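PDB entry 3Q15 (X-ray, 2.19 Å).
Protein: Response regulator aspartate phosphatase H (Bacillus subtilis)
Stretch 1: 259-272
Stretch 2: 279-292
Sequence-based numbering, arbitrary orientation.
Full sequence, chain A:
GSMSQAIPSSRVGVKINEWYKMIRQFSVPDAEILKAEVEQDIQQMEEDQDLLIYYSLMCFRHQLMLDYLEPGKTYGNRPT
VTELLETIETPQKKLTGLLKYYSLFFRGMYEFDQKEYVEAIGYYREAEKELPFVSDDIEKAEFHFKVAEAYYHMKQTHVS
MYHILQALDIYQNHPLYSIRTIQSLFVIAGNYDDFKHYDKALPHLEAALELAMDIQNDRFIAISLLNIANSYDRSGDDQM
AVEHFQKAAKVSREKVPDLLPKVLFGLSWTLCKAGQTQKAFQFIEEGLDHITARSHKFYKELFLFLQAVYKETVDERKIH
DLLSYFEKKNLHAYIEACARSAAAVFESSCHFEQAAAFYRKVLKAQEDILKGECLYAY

Stretch 1, residues 259-272: LLPKVLFGLSWTLC
Stretch 2, residues 279-292: KAFQFIEEGLDHIT

The two stretches form an antiparallel helical hairpin. Helix 260-272 and helix 279-290 run with their N-to-C directions 158° apart (signed crossing angle -158°), and their axes approach to 8.3 Å. Most helical residues lie near -65/-40; psi is shallower at Leu264 and Phe283 (-24° and -25°), and the last turn drifts to -88/-21 at His290, before extended Ile291 (-68/134) and Thr292 (-111/158). Two pairs fix the register: CA of Ser268 lies 4.6 Å from CA of Ala280, and CA of Pro261 lies 5.1 Å from CA of Gly287. Ser268, Ala280 and Gly287 are small residues at these close approaches; an ideal CB on Gly287 would point toward the other helix, 3.6 Å from Leu264 CB.

No hydrogen bond crosses the interface; the 650 Å² buried there is mainly apolar packing. Two reciprocal knobs interlock. Leu264 (m, t) sits among Phe283, Glu286, Gly287 and His290, with its CD1 3.6 Å from Glu286 CG. Phe283 (chi1 -62°, chi2 -68°) enters the hole formed by Leu264, Leu267, Ser268 and Leu271. Leu267 (t, chi2 50°) places CD2 3.7 Å from the Phe283 ring centroid, 5° off the normal, a CH-pi contact over one face. Leu264 CD2 meets Phe283 CD1 obliquely at 4.0 Å, as Leu271 CD1 meets Phe283 CD2 at 3.8 Å.

Leu271 (m, t) also brings CB to 3.7 Å from Ala280 CB, while Cys272 (m) sets SG 3.5 Å from that same methyl. At the Ser268-Ala280 pair, Ser268 adopts m, and its OG donates to Leu264 O (2.7 Å), satisfying the hydroxyl within its own helix. With that bond made, Ser268 OG lies 3.4 Å from Ile284 CG1; its 3.3 Å approach to Ile284 N has too poor an angle for a hydrogen bond.

At the other end, His290 (chi1 -78°, chi2 95°) is anchored by ND1 donating to Glu286 O (2.8 Å, 152°). Leu260, with off-well chi1 -143° and chi2 52°, lays CD2 3.4 Å from the His290 ring centroid, 18° off the normal.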

# COMPACT_ATOMS: atom_id res chain seq x y z
N LEU A 259 1.27 13.74 30.76
CA LEU A 259 0.28 12.87 30.13
C LEU A 259 -1.10 13.11 30.72
O LEU A 259 -2.11 12.63 30.20
CB LEU A 259 0.66 11.40 30.29
CG LEU A 259 1.88 10.93 29.51
CD1 LEU A 259 2.35 9.58 30.01
CD2 LEU A 259 1.58 10.89 28.02
N LEU A 260 -1.15 13.87 31.81
CA LEU A 260 -2.38 14.06 32.57
C LEU A 260 -3.55 14.61 31.74
O LEU A 260 -4.67 14.10 31.84
CB LEU A 260 -2.12 14.93 33.79
CG LEU A 260 -2.89 14.56 35.06
CD1 LEU A 260 -2.70 13.09 35.39
CD2 LEU A 260 -2.42 15.42 36.23
N PRO A 261 -3.30 15.66 30.93
CA PRO A 261 -4.40 16.20 30.13
C PRO A 261 -5.08 15.13 29.28
O PRO A 261 -6.30 15.02 29.30
CB PRO A 261 -3.71 17.24 29.24
CG PRO A 261 -2.52 17.67 30.03
CD PRO A 261 -2.06 16.43 30.76
N LYS A 262 -4.29 14.35 28.55
CA LYS A 262 -4.84 13.30 27.70
C LYS A 262 -5.52 12.21 28.53
O LYS A 262 -6.58 11.71 28.17
CB LYS A 262 -3.75 12.69 26.82
CG LYS A 262 -4.22 11.51 25.99
CD LYS A 262 -3.28 11.24 24.82
CE LYS A 262 -1.84 11.12 25.28
NZ LYS A 262 -0.93 10.93 24.13
N VAL A 263 -4.90 11.85 29.65
CA VAL A 263 -5.47 10.85 30.55
C VAL A 263 -6.79 11.32 31.15
O VAL A 263 -7.77 10.58 31.18
CB VAL A 263 -4.49 10.47 31.68
CG1 VAL A 263 -5.18 9.60 32.72
CG2 VAL A 263 -3.27 9.76 31.11
N LEU A 264 -6.83 12.57 31.62
CA LEU A 264 -8.03 13.10 32.25
C LEU A 264 -9.18 13.34 31.25
O LEU A 264 -10.35 13.35 31.64
CB LEU A 264 -7.72 14.37 33.03
CG LEU A 264 -6.81 14.18 34.25
CD1 LEU A 264 -6.51 15.51 34.93
CD2 LEU A 264 -7.44 13.20 35.23
N PHE A 265 -8.85 13.53 29.98
CA PHE A 265 -9.90 13.71 28.98
C PHE A 265 -10.59 12.38 28.66
O PHE A 265 -11.81 12.33 28.49
CB PHE A 265 -9.36 14.35 27.70
CG PHE A 265 -10.36 14.35 26.57
CD1 PHE A 265 -11.36 15.30 26.52
CD2 PHE A 265 -10.30 13.39 25.57
CE1 PHE A 265 -12.28 15.31 25.49
CE2 PHE A 265 -11.23 13.39 24.54
CZ PHE A 265 -12.22 14.35 24.50
N GLY A 266 -9.80 11.32 28.56
CA GLY A 266 -10.35 9.99 28.34
C GLY A 266 -11.24 9.59 29.51
O GLY A 266 -12.37 9.14 29.32
N LEU A 267 -10.72 9.78 30.71
CA LEU A 267 -11.47 9.48 31.92
C LEU A 267 -12.79 10.25 31.95
O LEU A 267 -13.85 9.68 32.20
CB LEU A 267 -10.63 9.80 33.16
CG LEU A 267 -11.22 9.46 34.53
CD1 LEU A 267 -11.73 8.03 34.58
CD2 LEU A 267 -10.19 9.71 35.62
N SER A 268 -12.71 11.55 31.68
CA SER A 268 -13.89 12.42 31.71
C SER A 268 -14.93 12.01 30.66
O SER A 268 -16.11 11.84 30.98
CB SER A 268 -13.50 13.88 31.51
OG SER A 268 -12.70 14.34 32.59
N TRP A 269 -14.49 11.87 29.42
CA TRP A 269 -15.38 11.48 28.34
C TRP A 269 -16.08 10.17 28.67
O TRP A 269 -17.29 10.04 28.52
CB TRP A 269 -14.60 11.34 27.03
CG TRP A 269 -15.47 11.18 25.82
CD1 TRP A 269 -16.72 11.70 25.63
CD2 TRP A 269 -15.15 10.45 24.63
NE1 TRP A 269 -17.19 11.34 24.39
CE2 TRP A 269 -16.25 10.58 23.75
CE3 TRP A 269 -14.04 9.71 24.21
CZ2 TRP A 269 -16.28 9.99 22.49
CZ3 TRP A 269 -14.07 9.12 22.95
CH2 TRP A 269 -15.18 9.27 22.11
N THR A 270 -15.30 9.19 29.13
CA THR A 270 -15.84 7.88 29.47
C THR A 270 -16.88 7.98 30.58
O THR A 270 -17.91 7.31 30.54
CB THR A 270 -14.73 6.91 29.91
OG1 THR A 270 -13.78 6.77 28.85
CG2 THR A 270 -15.31 5.55 30.24
N LEU A 271 -16.60 8.81 31.58
CA LEU A 271 -17.51 9.00 32.69
C LEU A 271 -18.80 9.67 32.23
O LEU A 271 -19.89 9.34 32.70
CB LEU A 271 -16.85 9.80 33.80
CG LEU A 271 -15.80 9.03 34.61
CD1 LEU A 271 -15.12 9.92 35.64
CD2 LEU A 271 -16.45 7.83 35.29
N CYS A 272 -18.68 10.61 31.29
CA CYS A 272 -19.84 11.31 30.75
C CYS A 272 -20.75 10.36 29.96
O CYS A 272 -21.97 10.42 30.08
CB CYS A 272 -19.41 12.48 29.87
SG CYS A 272 -18.71 13.88 30.77
N LYS A 279 -19.09 13.30 38.53
CA LYS A 279 -17.74 12.80 38.77
C LYS A 279 -16.81 13.25 37.66
O LYS A 279 -15.66 13.60 37.90
CB LYS A 279 -17.75 11.28 38.87
CG LYS A 279 -16.39 10.66 39.16
CD LYS A 279 -16.49 9.15 39.28
CE LYS A 279 -15.12 8.51 39.53
NZ LYS A 279 -15.20 7.03 39.56
N ALA A 280 -17.32 13.25 36.43
CA ALA A 280 -16.53 13.67 35.27
C ALA A 280 -16.11 15.12 35.37
O ALA A 280 -14.95 15.45 35.13
CB ALA A 280 -17.31 13.43 33.99
N PHE A 281 -17.04 16.00 35.74
CA PHE A 281 -16.76 17.43 35.79
C PHE A 281 -15.56 17.73 36.67
O PHE A 281 -14.83 18.69 36.44
CB PHE A 281 -17.99 18.21 36.26
CG PHE A 281 -19.02 18.43 35.19
CD1 PHE A 281 -19.00 17.68 34.03
CD2 PHE A 281 -19.99 19.40 35.33
CE1 PHE A 281 -19.94 17.88 33.04
CE2 PHE A 281 -20.93 19.61 34.34
CZ PHE A 281 -20.90 18.84 33.19
N GLN A 282 -15.36 16.90 37.69
CA GLN A 282 -14.22 17.05 38.57
C GLN A 282 -12.91 16.90 37.82
O GLN A 282 -12.00 17.71 37.96
CB GLN A 282 -14.29 16.03 39.70
CG GLN A 282 -12.97 15.83 40.43
CD GLN A 282 -13.00 14.65 41.38
OE1 GLN A 282 -12.10 13.82 41.38
NE2 GLN A 282 -14.05 14.58 42.20
N PHE A 283 -12.81 15.85 37.01
CA PHE A 283 -11.58 15.58 36.28
C PHE A 283 -11.43 16.52 35.09
O PHE A 283 -10.31 16.78 34.64
CB PHE A 283 -11.51 14.11 35.84
CG PHE A 283 -11.50 13.13 36.99
CD1 PHE A 283 -10.41 13.06 37.84
CD2 PHE A 283 -12.58 12.29 37.21
CE1 PHE A 283 -10.39 12.17 38.90
CE2 PHE A 283 -12.57 11.39 38.27
CZ PHE A 283 -11.47 11.33 39.11
N ILE A 284 -12.55 17.03 34.58
CA ILE A 284 -12.51 18.03 33.52
C ILE A 284 -11.87 19.32 34.01
O ILE A 284 -10.97 19.86 33.36
CB ILE A 284 -13.92 18.35 33.00
CG1 ILE A 284 -14.54 17.13 32.33
CG2 ILE A 284 -13.86 19.52 32.03
CD1 ILE A 284 -15.98 17.32 31.93
N GLU A 285 -12.33 19.82 35.15
CA GLU A 285 -11.76 21.03 35.73
C GLU A 285 -10.30 20.79 36.10
O GLU A 285 -9.48 21.70 36.01
CB GLU A 285 -12.55 21.48 36.96
CG GLU A 285 -13.94 22.01 36.65
CD GLU A 285 -14.63 22.60 37.87
OE1 GLU A 285 -15.60 23.36 37.69
OE2 GLU A 285 -14.20 22.29 39.00
N GLU A 286 -9.98 19.57 36.51
CA GLU A 286 -8.62 19.23 36.89
C GLU A 286 -7.70 19.28 35.67
O GLU A 286 -6.57 19.77 35.76
CB GLU A 286 -8.56 17.84 37.54
CG GLU A 286 -7.17 17.41 37.96
CD GLU A 286 -7.15 16.05 38.65
OE1 GLU A 286 -6.11 15.37 38.58
OE2 GLU A 286 -8.17 15.67 39.27
N GLY A 287 -8.18 18.76 34.55
CA GLY A 287 -7.40 18.75 33.32
C GLY A 287 -7.17 20.14 32.75
O GLY A 287 -6.11 20.42 32.19
N LEU A 288 -8.16 21.01 32.90
CA LEU A 288 -8.05 22.38 32.42
C LEU A 288 -7.00 23.18 33.20
O LEU A 288 -6.44 24.15 32.69
CB LEU A 288 -9.41 23.10 32.48
CG LEU A 288 -10.46 22.67 31.46
CD1 LEU A 288 -11.80 23.32 31.75
CD2 LEU A 288 -9.99 23.02 30.05
N ASP A 289 -6.73 22.76 34.43
CA ASP A 289 -5.77 23.45 35.28
C ASP A 289 -4.33 23.02 35.01
O ASP A 289 -3.39 23.73 35.35
CB ASP A 289 -6.11 23.23 36.76
CG ASP A 289 -7.34 24.01 37.19
OD1 ASP A 289 -7.66 23.99 38.40
OD2 ASP A 289 -7.98 24.64 36.33
N HIS A 290 -4.17 21.86 34.38
CA HIS A 290 -2.85 21.33 34.07
C HIS A 290 -2.34 21.82 32.71
O HIS A 290 -1.14 21.80 32.44
CB HIS A 290 -2.86 19.80 34.09
CG HIS A 290 -2.83 19.21 35.46
ND1 HIS A 290 -3.97 18.85 36.15
CD2 HIS A 290 -1.79 18.93 36.29
CE1 HIS A 290 -3.64 18.37 37.33
NE2 HIS A 290 -2.32 18.41 37.44
N ILE A 291 -3.26 22.27 31.86
CA ILE A 291 -2.89 22.71 30.52
C ILE A 291 -2.07 24.00 30.55
O ILE A 291 -2.40 24.95 31.27
CB ILE A 291 -4.14 22.89 29.63
CG1 ILE A 291 -4.81 21.54 29.40
CG2 ILE A 291 -3.76 23.53 28.29
CD1 ILE A 291 -6.08 21.60 28.57
N THR A 292 -0.99 24.02 29.78
CA THR A 292 -0.11 25.18 29.71
C THR A 292 -0.21 25.85 28.34
O THR A 292 -0.62 25.23 27.36
CB THR A 292 1.36 24.78 29.96
OG1 THR A 292 1.77 23.80 29.00
CG2 THR A 292 1.52 24.19 31.35